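Local structure of protein RMD9, mitochondrial (Saccharomyces cerevisiae S288C, 7A9X) at residues F103-V108 with K163-G168; L111-H116 with A171-T176; R89-Y94 with K153-D158. The protein binds a dodecameric RNA motif in the 3'-UTR of mitochondrial mRNAs and takes part in the processing or stability of these messages. One frame throughout, in Å; residues are numbered along the deposited sequence.

Contact 1 of 3, residues F103-V108 with K163-G168. With nucleotides of chain B.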
loop_
_atom_site.group_PDB
_atom_site.type_symbol
_atom_site.label_atom_id
_atom_site.label_comp_id
_atom_site.label_asym_id
_atom_site.label_seq_id
_atom_site.Cartn_x
_atom_site.Cartn_y
_atom_site.Cartn_z
ATOM N N PHE A 103 17.012 7.668 31.712
ATOM C CA PHE A 103 16.317 7.299 30.481
ATOM C C PHE A 103 17.046 6.115 29.842
ATOM O O PHE A 103 17.726 6.224 28.821
ATOM C CB PHE A 103 16.230 8.495 29.543
ATOM C CG PHE A 103 15.042 8.464 28.632
ATOM C CD1 PHE A 103 13.762 8.378 29.148
ATOM C CD2 PHE A 103 15.205 8.532 27.259
ATOM C CE1 PHE A 103 12.664 8.348 28.312
ATOM C CE2 PHE A 103 14.111 8.504 26.418
ATOM C CZ PHE A 103 12.839 8.413 26.943
ATOM N N ASN A 104 16.882 4.960 30.487
ATOM C CA ASN A 104 17.638 3.763 30.154
ATOM C C ASN A 104 17.298 3.268 28.746
ATOM O O ASN A 104 16.418 3.792 28.058
ATOM C CB ASN A 104 17.365 2.664 31.181
ATOM C CG ASN A 104 15.880 2.406 31.384
ATOM O OD1 ASN A 104 15.042 2.951 30.668
ATOM N ND2 ASN A 104 15.552 1.567 32.359
ATOM N N ALA A 105 18.021 2.228 28.323
ATOM C CA ALA A 105 17.772 1.640 27.013
ATOM C C ALA A 105 16.389 1.010 26.937
ATOM O O ALA A 105 15.809 0.914 25.850
ATOM C CB ALA A 105 18.846 0.600 26.692
ATOM N N TYR A 106 15.846 0.580 28.078
ATOM C CA TYR A 106 14.517 -0.023 28.094
ATOM C C TYR A 106 13.449 0.987 27.694
ATOM O O TYR A 106 12.601 0.703 26.841
ATOM C CB TYR A 106 14.227 -0.599 29.480
ATOM C CG TYR A 106 12.880 -1.275 29.606
ATOM C CD1 TYR A 106 12.696 -2.579 29.168
ATOM C CD2 TYR A 106 11.797 -0.615 30.177
ATOM C CE1 TYR A 106 11.470 -3.205 29.284
ATOM C CE2 TYR A 106 10.566 -1.234 30.297
ATOM C CZ TYR A 106 10.409 -2.529 29.849
ATOM O OH TYR A 106 9.187 -3.151 29.967
ATOM N N ARG A 107 13.477 2.178 28.300
ATOM C CA ARG A 107 12.471 3.191 27.992
ATOM C C ARG A 107 12.543 3.621 26.532
ATOM O O ARG A 107 11.507 3.801 25.880
ATOM C CB ARG A 107 12.638 4.394 28.918
ATOM C CG ARG A 107 12.134 4.153 30.331
ATOM C CD ARG A 107 12.274 5.391 31.197
ATOM N NE ARG A 107 11.755 5.170 32.544
ATOM C CZ ARG A 107 12.476 4.698 33.556
ATOM N NH1 ARG A 107 11.918 4.527 34.746
ATOM N NH2 ARG A 107 13.755 4.397 33.379
ATOM N N VAL A 108 13.755 3.794 26.003
ATOM C CA VAL A 108 13.904 4.152 24.597
ATOM C C VAL A 108 13.394 3.027 23.707
ATOM O O VAL A 108 12.713 3.270 22.703
ATOM C CB VAL A 108 15.372 4.499 24.286
ATOM C CG1 VAL A 108 15.539 4.876 22.820
ATOM C CG2 VAL A 108 15.851 5.629 25.183
ATOM N N LYS A 163 23.256 10.215 22.765
ATOM C CA LYS A 163 22.426 10.831 23.795
ATOM C C LYS A 163 21.666 9.778 24.590
ATOM O O LYS A 163 21.602 9.842 25.823
ATOM C CB LYS A 163 21.454 11.829 23.170
ATOM C CG LYS A 163 22.088 13.125 22.705
ATOM C CD LYS A 163 21.022 14.073 22.182
ATOM C CE LYS A 163 21.605 15.411 21.760
ATOM N NZ LYS A 163 20.551 16.303 21.196
ATOM N N VAL A 164 21.082 8.800 23.900
ATOM C CA VAL A 164 20.283 7.761 24.532
ATOM C C VAL A 164 20.816 6.403 24.105
ATOM O O VAL A 164 21.428 6.259 23.042
ATOM C CB VAL A 164 18.785 7.894 24.180
ATOM C CG1 VAL A 164 18.210 9.171 24.777
ATOM C CG2 VAL A 164 18.590 7.876 22.671
ATOM N N SER A 165 20.587 5.406 24.950
ATOM C CA SER A 165 20.986 4.035 24.681
ATOM C C SER A 165 19.785 3.211 24.237
ATOM O O SER A 165 18.630 3.577 24.465
ATOM C CB SER A 165 21.626 3.403 25.919
ATOM O OG SER A 165 21.844 2.018 25.728
ATOM N N VAL A 166 20.071 2.079 23.596
ATOM C CA VAL A 166 19.025 1.186 23.115
ATOM C C VAL A 166 19.520 -0.250 23.228
ATOM O O VAL A 166 20.725 -0.519 23.188
ATOM C CB VAL A 166 18.608 1.536 21.665
ATOM C CG1 VAL A 166 19.656 1.065 20.658
ATOM C CG2 VAL A 166 17.232 0.976 21.352
ATOM N N SER A 167 18.577 -1.172 23.392
ATOM C CA SER A 167 18.866 -2.591 23.496
ATOM C C SER A 167 18.678 -3.257 22.135
ATOM O O SER A 167 18.301 -2.621 21.148
ATOM C CB SER A 167 17.973 -3.241 24.553
ATOM O OG SER A 167 16.624 -3.293 24.116
ATOM N N GLY A 168 18.947 -4.563 22.084
ATOM C CA GLY A 168 18.707 -5.308 20.859
ATOM C C GLY A 168 17.237 -5.399 20.504
ATOM O O GLY A 168 16.882 -5.475 19.324
ATOM P P A B 3 11.864 -12.410 21.330
ATOM O OP1 A B 3 11.196 -13.069 20.178
ATOM O OP2 A B 3 13.195 -11.775 21.149
ATOM O "O5'" A B 3 10.872 -11.301 21.892
ATOM C "C5'" A B 3 9.518 -11.609 22.179
ATOM C "C4'" A B 3 8.853 -10.478 22.918
ATOM O "O4'" A B 3 9.516 -10.275 24.191
ATOM C "C3'" A B 3 8.919 -9.118 22.239
ATOM O "O3'" A B 3 7.915 -8.961 21.249
ATOM C "C2'" A B 3 8.788 -8.151 23.410
ATOM O "O2'" A B 3 7.429 -8.016 23.802
ATOM C "C1'" A B 3 9.537 -8.902 24.513
ATOM N N9 A B 3 10.942 -8.472 24.633
ATOM C C8 A B 3 12.039 -8.988 23.987
ATOM N N7 A B 3 13.165 -8.396 24.300
ATOM C C5 A B 3 12.785 -7.424 25.216
ATOM C C6 A B 3 13.515 -6.456 25.929
ATOM N N6 A B 3 14.836 -6.300 25.825
ATOM N N1 A B 3 12.831 -5.640 26.762
ATOM C C2 A B 3 11.506 -5.794 26.867
ATOM N N3 A B 3 10.709 -6.666 26.252
ATOM C C4 A B 3 11.418 -7.459 25.430
#

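Contact 2 of 3, residues L111-H116 with A171-T176. With nucleotides of chain B.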
loop_
_atom_site.group_PDB
_atom_site.type_symbol
_atom_site.label_atom_id
_atom_site.label_comp_id
_atom_site.label_asym_id
_atom_site.label_seq_id
_atom_site.Cartn_x
_atom_site.Cartn_y
_atom_site.Cartn_z
ATOM N N LEU A 111 9.673 2.911 23.524
ATOM C CA LEU A 111 9.158 3.979 22.673
ATOM C C LEU A 111 9.293 3.626 21.197
ATOM O O LEU A 111 8.364 3.852 20.413
ATOM C CB LEU A 111 9.883 5.290 22.972
ATOM C CG LEU A 111 9.430 6.491 22.141
ATOM C CD1 LEU A 111 7.958 6.780 22.388
ATOM C CD2 LEU A 111 10.278 7.710 22.454
ATOM N N ILE A 112 10.444 3.072 20.802
ATOM C CA ILE A 112 10.648 2.688 19.406
ATOM C C ILE A 112 9.629 1.635 18.988
ATOM O O ILE A 112 9.033 1.720 17.908
ATOM C CB ILE A 112 12.089 2.193 19.189
ATOM C CG1 ILE A 112 13.096 3.308 19.480
ATOM C CG2 ILE A 112 12.262 1.678 17.774
ATOM C CD1 ILE A 112 14.538 2.875 19.324
ATOM N N HIS A 113 9.420 0.625 19.835
ATOM C CA HIS A 113 8.395 -0.377 19.565
ATOM C C HIS A 113 7.029 0.277 19.391
ATOM O O HIS A 113 6.271 -0.073 18.476
ATOM C CB HIS A 113 8.373 -1.405 20.698
ATOM C CG HIS A 113 7.409 -2.534 20.491
ATOM N ND1 HIS A 113 7.171 -3.488 21.458
ATOM C CD2 HIS A 113 6.630 -2.866 19.435
ATOM C CE1 HIS A 113 6.282 -4.356 21.008
ATOM N NE2 HIS A 113 5.939 -4.002 19.782
ATOM N N LEU A 114 6.709 1.248 20.249
ATOM C CA LEU A 114 5.414 1.916 20.173
ATOM C C LEU A 114 5.250 2.653 18.850
ATOM O O LEU A 114 4.194 2.570 18.212
ATOM C CB LEU A 114 5.252 2.880 21.348
ATOM C CG LEU A 114 3.944 3.667 21.372
ATOM C CD1 LEU A 114 2.771 2.704 21.431
ATOM C CD2 LEU A 114 3.920 4.631 22.547
ATOM N N LEU A 115 6.283 3.385 18.424
ATOM C CA LEU A 115 6.234 4.044 17.124
ATOM C C LEU A 115 6.120 3.030 15.993
ATOM O O LEU A 115 5.480 3.308 14.972
ATOM C CB LEU A 115 7.474 4.922 16.935
ATOM C CG LEU A 115 7.689 6.051 17.946
ATOM C CD1 LEU A 115 9.041 6.716 17.732
ATOM C CD2 LEU A 115 6.570 7.079 17.858
ATOM N N HIS A 116 6.730 1.853 16.155
ATOM C CA HIS A 116 6.565 0.800 15.162
ATOM C C HIS A 116 5.110 0.359 15.076
ATOM O O HIS A 116 4.554 0.242 13.979
ATOM C CB HIS A 116 7.471 -0.389 15.493
ATOM C CG HIS A 116 7.496 -1.444 14.431
ATOM N ND1 HIS A 116 8.071 -2.682 14.625
ATOM C CD2 HIS A 116 7.020 -1.446 13.162
ATOM C CE1 HIS A 116 7.947 -3.401 13.523
ATOM N NE2 HIS A 116 7.313 -2.673 12.621
ATOM N N ALA A 171 16.629 -2.054 19.008
ATOM C CA ALA A 171 17.335 -1.930 17.737
ATOM C C ALA A 171 16.564 -2.599 16.607
ATOM O O ALA A 171 16.540 -2.088 15.480
ATOM C CB ALA A 171 18.738 -2.526 17.857
ATOM N N THR A 172 15.925 -3.739 16.885
ATOM C CA THR A 172 15.185 -4.444 15.843
ATOM C C THR A 172 13.948 -3.665 15.413
ATOM O O THR A 172 13.638 -3.596 14.218
ATOM C CB THR A 172 14.785 -5.844 16.314
ATOM O OG1 THR A 172 14.087 -5.752 17.562
ATOM C CG2 THR A 172 16.008 -6.726 16.475
ATOM N N HIS A 173 13.213 -3.093 16.369
ATOM C CA HIS A 173 12.036 -2.314 15.999
ATOM C C HIS A 173 12.419 -1.040 15.254
ATOM O O HIS A 173 11.657 -0.576 14.398
ATOM C CB HIS A 173 11.202 -1.980 17.237
ATOM C CG HIS A 173 10.450 -3.150 17.794
ATOM N ND1 HIS A 173 9.288 -3.628 17.227
ATOM C CD2 HIS A 173 10.690 -3.932 18.873
ATOM C CE1 HIS A 173 8.848 -4.658 17.928
ATOM N NE2 HIS A 173 9.681 -4.862 18.933
ATOM N N LEU A 174 13.587 -0.466 15.554
ATOM C CA LEU A 174 14.026 0.732 14.843
ATOM C C LEU A 174 14.321 0.419 13.383
ATOM O O LEU A 174 13.836 1.106 12.476
ATOM C CB LEU A 174 15.259 1.325 15.523
ATOM C CG LEU A 174 15.761 2.662 14.971
ATOM C CD1 LEU A 174 14.880 3.810 15.446
ATOM C CD2 LEU A 174 17.219 2.905 15.342
ATOM N N LEU A 175 15.119 -0.626 13.143
ATOM C CA LEU A 175 15.493 -1.025 11.793
ATOM C C LEU A 175 14.326 -1.626 11.020
ATOM O O LEU A 175 14.228 -1.412 9.808
ATOM C CB LEU A 175 16.661 -2.013 11.853
ATOM C CG LEU A 175 17.896 -1.459 12.568
ATOM C CD1 LEU A 175 18.850 -2.570 12.971
ATOM C CD2 LEU A 175 18.582 -0.442 11.682
ATOM N N THR A 176 13.451 -2.385 11.686
ATOM C CA THR A 176 12.270 -2.903 11.004
ATOM C C THR A 176 11.355 -1.769 10.567
ATOM O O THR A 176 10.780 -1.812 9.473
ATOM C CB THR A 176 11.509 -3.871 11.906
ATOM O OG1 THR A 176 12.397 -4.887 12.391
ATOM C CG2 THR A 176 10.376 -4.525 11.117
ATOM P P A B 4 8.123 -7.957 20.012
ATOM O OP1 A B 4 9.464 -7.329 20.121
ATOM O OP2 A B 4 6.915 -7.099 19.934
ATOM O "O5'" A B 4 8.082 -8.902 18.729
ATOM C "C5'" A B 4 9.054 -9.917 18.522
ATOM C "C4'" A B 4 8.474 -11.088 17.767
ATOM O "O4'" A B 4 7.577 -11.837 18.631
ATOM C "C3'" A B 4 7.621 -10.747 16.554
ATOM O "O3'" A B 4 8.386 -10.465 15.396
ATOM C "C2'" A B 4 6.735 -11.979 16.417
ATOM O "O2'" A B 4 7.445 -13.047 15.809
ATOM C "C1'" A B 4 6.485 -12.330 17.884
ATOM N N9 A B 4 5.256 -11.687 18.380
ATOM C C8 A B 4 5.151 -10.639 19.262
ATOM N N7 A B 4 3.913 -10.275 19.497
ATOM C C5 A B 4 3.155 -11.137 18.714
ATOM C C6 A B 4 1.768 -11.267 18.518
ATOM N N6 A B 4 0.859 -10.497 19.120
ATOM N N1 A B 4 1.340 -12.229 17.671
ATOM C C2 A B 4 2.250 -13.003 17.065
ATOM N N3 A B 4 3.578 -12.978 17.168
ATOM C C4 A B 4 3.970 -12.011 18.018
#

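Contact 3 of 3, residues R89-Y94 with K153-D158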
loop_
_atom_site.group_PDB
_atom_site.type_symbol
_atom_site.label_atom_id
_atom_site.label_comp_id
_atom_site.label_asym_id
_atom_site.label_seq_id
_atom_site.Cartn_x
_atom_site.Cartn_y
_atom_site.Cartn_z
ATOM N N ARG A 89 2.344 12.484 23.189
ATOM C CA ARG A 89 2.775 12.832 24.541
ATOM C C ARG A 89 4.079 12.131 24.900
ATOM O O ARG A 89 5.000 12.752 25.444
ATOM C CB ARG A 89 1.676 12.481 25.544
ATOM C CG ARG A 89 2.135 12.426 26.996
ATOM C CD ARG A 89 2.432 13.807 27.563
ATOM N NE ARG A 89 2.529 13.771 29.020
ATOM C CZ ARG A 89 2.906 14.799 29.774
ATOM N NH1 ARG A 89 2.962 14.672 31.093
ATOM N NH2 ARG A 89 3.234 15.954 29.209
ATOM N N ALA A 90 4.174 10.831 24.607
ATOM C CA ALA A 90 5.416 10.110 24.866
ATOM C C ALA A 90 6.565 10.695 24.056
ATOM O O ALA A 90 7.689 10.820 24.556
ATOM C CB ALA A 90 5.241 8.625 24.553
ATOM N N MET A 91 6.301 11.058 22.799
ATOM C CA MET A 91 7.339 11.660 21.973
ATOM C C MET A 91 7.719 13.039 22.494
ATOM O O MET A 91 8.892 13.427 22.441
ATOM C CB MET A 91 6.869 11.744 20.523
ATOM C CG MET A 91 8.003 11.732 19.529
ATOM S SD MET A 91 8.958 10.215 19.691
ATOM C CE MET A 91 10.562 10.782 19.137
ATOM N N GLU A 92 6.739 13.790 22.997
ATOM C CA GLU A 92 7.029 15.075 23.620
ATOM C C GLU A 92 7.889 14.899 24.864
ATOM O O GLU A 92 8.848 15.652 25.075
ATOM C CB GLU A 92 5.719 15.791 23.955
ATOM C CG GLU A 92 5.726 16.563 25.261
ATOM C CD GLU A 92 4.338 17.024 25.659
ATOM O OE1 GLU A 92 3.610 17.549 24.791
ATOM O OE2 GLU A 92 3.968 16.846 26.837
ATOM N N LEU A 93 7.573 13.901 25.694
ATOM C CA LEU A 93 8.381 13.640 26.879
ATOM C C LEU A 93 9.779 13.157 26.514
ATOM O O LEU A 93 10.721 13.356 27.287
ATOM C CB LEU A 93 7.682 12.617 27.775
ATOM C CG LEU A 93 6.382 13.072 28.440
ATOM C CD1 LEU A 93 5.694 11.906 29.134
ATOM C CD2 LEU A 93 6.662 14.198 29.423
ATOM N N TYR A 94 9.930 12.530 25.345
ATOM C CA TYR A 94 11.231 12.001 24.945
ATOM C C TYR A 94 12.264 13.110 24.791
ATOM O O TYR A 94 13.409 12.969 25.239
ATOM C CB TYR A 94 11.094 11.214 23.642
ATOM C CG TYR A 94 12.415 10.926 22.968
ATOM C CD1 TYR A 94 13.242 9.910 23.427
ATOM C CD2 TYR A 94 12.835 11.670 21.871
ATOM C CE1 TYR A 94 14.452 9.644 22.817
ATOM C CE2 TYR A 94 14.043 11.411 21.254
ATOM C CZ TYR A 94 14.846 10.396 21.730
ATOM O OH TYR A 94 16.048 10.135 21.117
ATOM N N LYS A 153 13.378 9.108 13.088
ATOM C CA LYS A 153 14.649 9.688 12.670
ATOM C C LYS A 153 15.355 10.364 13.838
ATOM O O LYS A 153 16.571 10.217 14.006
ATOM C CB LYS A 153 14.437 10.684 11.529
ATOM C CG LYS A 153 15.705 11.446 11.161
ATOM C CD LYS A 153 15.413 12.662 10.299
ATOM C CE LYS A 153 15.067 12.266 8.877
ATOM N NZ LYS A 153 14.706 13.452 8.051
ATOM N N ASP A 154 14.606 11.104 14.661
ATOM C CA ASP A 154 15.214 11.796 15.792
ATOM C C ASP A 154 15.810 10.813 16.791
ATOM O O ASP A 154 16.864 11.079 17.381
ATOM C CB ASP A 154 14.181 12.693 16.476
ATOM C CG ASP A 154 13.718 13.831 15.590
ATOM O OD1 ASP A 154 14.251 13.972 14.469
ATOM O OD2 ASP A 154 12.818 14.584 16.017
ATOM N N ILE A 155 15.152 9.671 16.994
ATOM C CA ILE A 155 15.667 8.688 17.942
ATOM C C ILE A 155 16.900 7.996 17.374
ATOM O O ILE A 155 17.882 7.767 18.090
ATOM C CB ILE A 155 14.568 7.678 18.314
ATOM C CG1 ILE A 155 13.375 8.408 18.936
ATOM C CG2 ILE A 155 15.107 6.625 19.272
ATOM C CD1 ILE A 155 12.238 7.496 19.327
ATOM N N SER A 156 16.875 7.662 16.082
ATOM C CA SER A 156 18.029 7.023 15.457
ATOM C C SER A 156 19.252 7.929 15.503
ATOM O O SER A 156 20.375 7.459 15.719
ATOM C CB SER A 156 17.705 6.645 14.013
ATOM O OG SER A 156 17.762 7.782 13.169
ATOM N N ASP A 157 19.055 9.234 15.307
ATOM C CA ASP A 157 20.183 10.161 15.334
ATOM C C ASP A 157 20.711 10.353 16.751
ATOM O O ASP A 157 21.922 10.499 16.952
ATOM C CB ASP A 157 19.775 11.501 14.722
ATOM C CG ASP A 157 19.443 11.390 13.246
ATOM O OD1 ASP A 157 19.622 10.294 12.674
ATOM O OD2 ASP A 157 18.998 12.397 12.657
ATOM N N ASP A 158 19.820 10.355 17.746
ATOM C CA ASP A 158 20.263 10.470 19.131
ATOM C C ASP A 158 21.049 9.245 19.577
ATOM O O ASP A 158 21.932 9.355 20.435
ATOM C CB ASP A 158 19.064 10.694 20.050
ATOM C CG ASP A 158 18.508 12.099 19.948
ATOM O OD1 ASP A 158 19.060 12.902 19.167
ATOM O OD2 ASP A 158 17.523 12.403 20.652
#

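Contact 1 of 3, residues F103-V108 with K163-G168
The ring of F103 meets V164 at its edge. CG1 of V164 lies in the ring plane, 3.9 Å from CD2 of F103. The two side chains run side by side and point the same way. The contact brings together two helix starts, each with an N-cap residue. F47 of helix 41-48 adds an edge-to-face contact to the F103 ring. The ring of Y106 has a different partner. Its CG is anti to the backbone N (chi1 -179°). The CA-CB bond of Y106 points away from residues 163-168, and CE1 of Y106 lies 3.5 Å from C2 of nucleotide A3 of chain B, which sits at the edge of the tyrosine ring.

N104 caps helix 105-128. S167 caps helix 168-180, which falls within the range inferred for the first pentatricopeptide repeat. OD1 of N104 accepts from the backbone N of R107 at 2.9 Å, with the donor above the carbonyl plane. OG of S167 bonds to the hydroxyl of S109 and makes weak bonds to the backbone N of Y169 and G170.

The two pieces pack closely, with A105 and V108 against the loop 164-167. A105 has only a methyl group, and its backbone comes near the loop. CB of A105 lies 3.6 Å from CA of V166 and also touches OG of S165. The backbone oxygen of S165 receives two neighbours from the first turn of the helix. CA of A105 makes a CA-H...O contact with it at 3.3 Å, with an angle of 156° at the hydrogen. CB of V108 lies 3.4 Å from the same oxygen. CG2 of V108 lies 3.8 Å from CB of V164.

Contact 2 of 3, residues L111-H116 with A171-T176
The H173 ring meets H113, H116 and a phosphate of the RNA. It forms an offset stack with the ring of H113, with centroids 3.9 Å apart and planes at 17°. CD2 of H113 lies over its face near the rim. In the ring plane, ND1 of H173 shares a nearly straight hydrogen bond with ND1 of H116 at 3.0 Å; either nitrogen could be the donor. NE2 of H173 donates to OP1 of nucleotide A4 of chain B at 2.7 Å. Both ring nitrogens are thus used, which would fix the ring's rotation. CE1 of H113 also approaches this phosphate, 3.0 Å from OP2 of A4 of chain B. Y169 and E180 hold the other two rings, at ND1 of H113 and NE2 of H116.

L174 comes next and packs against I112. CG2 of I112, anti to its backbone N, lies 3.8 Å from CB of L174.

T176 follows two residues later, with CG2 3.6 Å from CE1 of H116.

The two helices run in similar directions, 33° apart. The histidine cluster ends on an RNA phosphate, where helix 105-128 packs on a helix in the range inferred for the first pentatricopeptide repeat.

Contact 3 of 3, residues R89-Y94 with K153-D158
Y94 and M91 of helix 78-97 reach across to I155 and D158 of helix 151-161, in a buried layer of the N-terminal helical region. The two short segments run at 30° to each other. Their axes stay 12.2 Å apart, so long side chains make the contact.

Y94 reaches from its helix to D158. Its CG is anti to the backbone N (chi1 165°), and the ring extends toward helix 151-161. One face of the ring receives I155. CG1 of I155 sits 4.1 Å from the centroid of the Y94 ring in a CH-pi contact. Its nearest ring atom is CZ of Y94, at 3.7 Å. M91 touches the same branch of I155. The M91 chain is bent at chi2, and its CE lies 3.7 Å from CG1 of I155.

The region is all alpha-helical, and helix 105-128 lies against both partners here: L111 touches both Y94 and I155, while I112 and L115 also touch I155. The loop that follows helix 151-161 comes in as well: V164 touches both Y94 and D158.

The polar end of Y94 meets D158 tip to tip. The hydroxyl OH of Y94 donates to OD2 of D158 at 2.7 Å, in a weak hydrogen bond. The ring and carboxylate planes are 23° apart. OD2 of D158 also forms a salt bridge with R98, its stronger partner. An alanine in place of Y94 would probably leave OD2 of D158 to R98 without the hydroxyl, and would open a gap beside CG1 of I155 where the ring face had been. One turn before D158, OD2 of D154 bonds to the hydroxyl of Y95.

In the fold
The three contacts form one block near the N-terminal end of the modelled chain, with centres 11 to 12 Å apart. Their segments interleave: 89-94, 103-108 and 111-116 come first, then 153-158, 163-168 and 171-176. Contacts 1 and 2 share helix 105-128. Helix 151-161 of contact 3 leads through the loop of contact 1 into helix 168-180 of contact 2. Neighbouring contacts touch: CE2 of F103 packs on CD1 of Y94, CD1 of I112 on CG2 of V166, and CD1 of L115 and CD2 of L111 on CD1 of I155. The RNA-contacting residues of contacts 1 and 2 thus share one helical core with contact 3, whose nearest atom is about 14 Å from the RNA.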